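Local coordinates for protein nonribosomal peptide synthase (Streptomyces sp. MJ635-86F5, PDB 5JJP) that probably activates an aliphatic beta-amino acid as its adenylate at the expense of ATP, acting as an adenylation enzyme of nonribosomal peptide synthesis, at residues 356-361 / 383-388. Sequence-based numbering, arbitrary orientation.
Sequences GYAHHG and IYLRSP
The imidazole of H359 meets S387 obliquely, with NE2 4.4 Å from the serine OG, too far for a hydrogen bond; H214 and I211 also touch the H359 side chain. S387 OG is instead bonded to the backbone N of A389, and no hydrogen-bonding partner for the buried NE2 of H359 is evident. The other ring nitrogen, ND1, fixes the rotation of the ring: it donates to the carbonyl O of H360 at 2.9 Å, with an N-H...O angle of 150°. The acceptor lies close to the imidazole plane, whereas the donor stands well above the plane of the carbonyl group. With chi1 at 61° the ring is folded back between its own N and C, which brings ND1 within reach of the carbonyl of H360.

The other ring is that of P388, met at its CD corner by the carbonyl O of G361, only 3.2 Å away; CG of the same ring is at 3.8 Å from this oxygen. It is a close van der Waals approach to a carbon next to the proline nitrogen. A third, looser touch is apolar: A358 points its methyl at the strand, and CB stands 4.5 Å from CD1 of L385, whose side chain comes nearer to the loop at its end than at its start.

The touching parts run in roughly the same direction, 23° apart, yet no hydrogen bond joins them as a sheet. Strand 363-367, which closely follows the loop and pairs antiparallel with strand 381-386, supplies M364, on which both A358 and L385 rest. Helix 201-212 borders the far end, with I211 against H359 and A206 against P388, so in this AMP-binding (ANL) enzyme the partly buried contact sets the loop leading into strand 363-367, and the residues just beyond strand 381-386, against that helix.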
loop_
_atom_site.group_PDB
_atom_site.type_symbol
_atom_site.label_atom_id
_atom_site.label_comp_id
_atom_site.label_asym_id
_atom_site.label_seq_id
_atom_site.Cartn_x
_atom_site.Cartn_y
_atom_site.Cartn_z
ATOM N N GLY A 356 -3.667 6.383 -18.703
ATOM C CA GLY A 356 -5.111 6.314 -18.722
ATOM C C GLY A 356 -5.783 7.444 -18.010
ATOM O O GLY A 356 -5.341 8.580 -18.111
ATOM N N TYR A 357 -6.893 7.132 -17.344
ATOM C CA TYR A 357 -7.640 8.085 -16.521
ATOM C C TYR A 357 -7.465 7.734 -15.073
ATOM O O TYR A 357 -7.260 6.576 -14.753
ATOM C CB TYR A 357 -9.144 8.010 -16.803
ATOM C CG TYR A 357 -9.557 8.179 -18.262
ATOM C CD1 TYR A 357 -9.564 9.435 -18.853
ATOM C CD2 TYR A 357 -9.990 7.088 -19.012
ATOM C CE1 TYR A 357 -9.942 9.609 -20.161
ATOM C CE2 TYR A 357 -10.404 7.243 -20.322
ATOM C CZ TYR A 357 -10.362 8.506 -20.900
ATOM O OH TYR A 357 -10.759 8.688 -22.205
ATOM N N ALA A 358 -7.530 8.723 -14.188
ATOM C CA ALA A 358 -7.490 8.437 -12.760
ATOM C C ALA A 358 -8.483 7.339 -12.401
ATOM O O ALA A 358 -9.431 7.129 -13.111
ATOM C CB ALA A 358 -7.794 9.677 -11.965
ATOM N N HIS A 359 -8.252 6.627 -11.305
ATOM C CA HIS A 359 -9.143 5.508 -10.897
ATOM C C HIS A 359 -10.473 6.064 -10.484
ATOM O O HIS A 359 -10.610 7.271 -10.256
ATOM C CB HIS A 359 -8.574 4.681 -9.734
ATOM C CG HIS A 359 -8.371 5.466 -8.471
ATOM N ND1 HIS A 359 -9.412 5.803 -7.627
ATOM C CD2 HIS A 359 -7.248 5.954 -7.902
ATOM C CE1 HIS A 359 -8.933 6.468 -6.590
ATOM N NE2 HIS A 359 -7.621 6.565 -6.728
ATOM N N HIS A 360 -11.439 5.168 -10.352
ATOM C CA HIS A 360 -12.798 5.550 -10.168
ATOM C C HIS A 360 -12.866 6.446 -8.901
ATOM O O HIS A 360 -12.278 6.115 -7.840
ATOM C CB HIS A 360 -13.626 4.294 -10.068
ATOM C CG HIS A 360 -15.071 4.556 -9.941
ATOM N ND1 HIS A 360 -15.672 4.802 -8.719
ATOM C CD2 HIS A 360 -16.040 4.656 -10.875
ATOM C CE1 HIS A 360 -16.957 5.045 -8.914
ATOM N NE2 HIS A 360 -17.204 4.962 -10.212
ATOM N N GLY A 361 -13.551 7.581 -9.004
ATOM C CA GLY A 361 -13.637 8.505 -7.881
ATOM C C GLY A 361 -12.575 9.603 -7.827
ATOM O O GLY A 361 -12.574 10.408 -6.896
ATOM N N ILE A 383 1.036 16.924 -14.043
ATOM C CA ILE A 383 -0.221 16.257 -13.598
ATOM C C ILE A 383 -0.616 16.795 -12.234
ATOM O O ILE A 383 0.202 16.796 -11.337
ATOM C CB ILE A 383 -0.117 14.719 -13.489
ATOM C CG1 ILE A 383 0.230 14.095 -14.832
ATOM C CG2 ILE A 383 -1.430 14.123 -13.007
ATOM C CD1 ILE A 383 0.741 12.662 -14.710
ATOM N N TYR A 384 -1.839 17.334 -12.154
ATOM C CA TYR A 384 -2.533 17.662 -10.904
ATOM C C TYR A 384 -3.609 16.591 -10.643
ATOM O O TYR A 384 -4.424 16.305 -11.506
ATOM C CB TYR A 384 -3.235 19.005 -10.960
ATOM C CG TYR A 384 -2.337 20.235 -10.926
ATOM C CD1 TYR A 384 -1.068 20.242 -11.529
ATOM C CD2 TYR A 384 -2.799 21.423 -10.376
ATOM C CE1 TYR A 384 -0.280 21.397 -11.537
ATOM C CE2 TYR A 384 -2.028 22.580 -10.364
ATOM C CZ TYR A 384 -0.781 22.572 -10.959
ATOM O OH TYR A 384 -0.008 23.695 -10.944
ATOM N N LEU A 385 -3.570 15.994 -9.428
ATOM C CA LEU A 385 -4.495 14.916 -9.044
ATOM C C LEU A 385 -5.556 15.429 -8.063
ATOM O O LEU A 385 -5.254 15.962 -7.007
ATOM C CB LEU A 385 -3.717 13.770 -8.463
ATOM C CG LEU A 385 -4.483 12.577 -7.928
ATOM C CD1 LEU A 385 -5.172 11.741 -8.990
ATOM C CD2 LEU A 385 -3.478 11.724 -7.189
ATOM N N ARG A 386 -6.807 15.283 -8.471
ATOM C CA ARG A 386 -7.946 15.597 -7.685
ATOM C C ARG A 386 -8.479 14.239 -7.181
ATOM O O ARG A 386 -8.922 13.414 -7.966
ATOM C CB ARG A 386 -8.981 16.289 -8.569
ATOM C CG ARG A 386 -10.250 16.714 -7.870
ATOM C CD ARG A 386 -11.266 17.244 -8.857
ATOM N NE ARG A 386 -10.708 18.312 -9.698
ATOM C CZ ARG A 386 -10.729 19.606 -9.360
ATOM N NH1 ARG A 386 -11.256 20.017 -8.213
ATOM N NH2 ARG A 386 -10.233 20.484 -10.187
ATOM N N SER A 387 -8.476 14.025 -5.872
ATOM C CA SER A 387 -8.857 12.743 -5.342
ATOM C C SER A 387 -9.125 12.763 -3.846
ATOM O O SER A 387 -8.352 13.358 -3.091
ATOM C CB SER A 387 -7.702 11.759 -5.604
ATOM O OG SER A 387 -7.885 10.518 -4.918
ATOM N N PRO A 388 -10.095 11.953 -3.401
ATOM C CA PRO A 388 -10.271 11.744 -1.988
ATOM C C PRO A 388 -9.159 10.947 -1.286
ATOM O O PRO A 388 -9.099 10.905 -0.060
ATOM C CB PRO A 388 -11.604 10.977 -1.935
ATOM C CG PRO A 388 -11.666 10.203 -3.202
ATOM C CD PRO A 388 -11.005 11.099 -4.196
#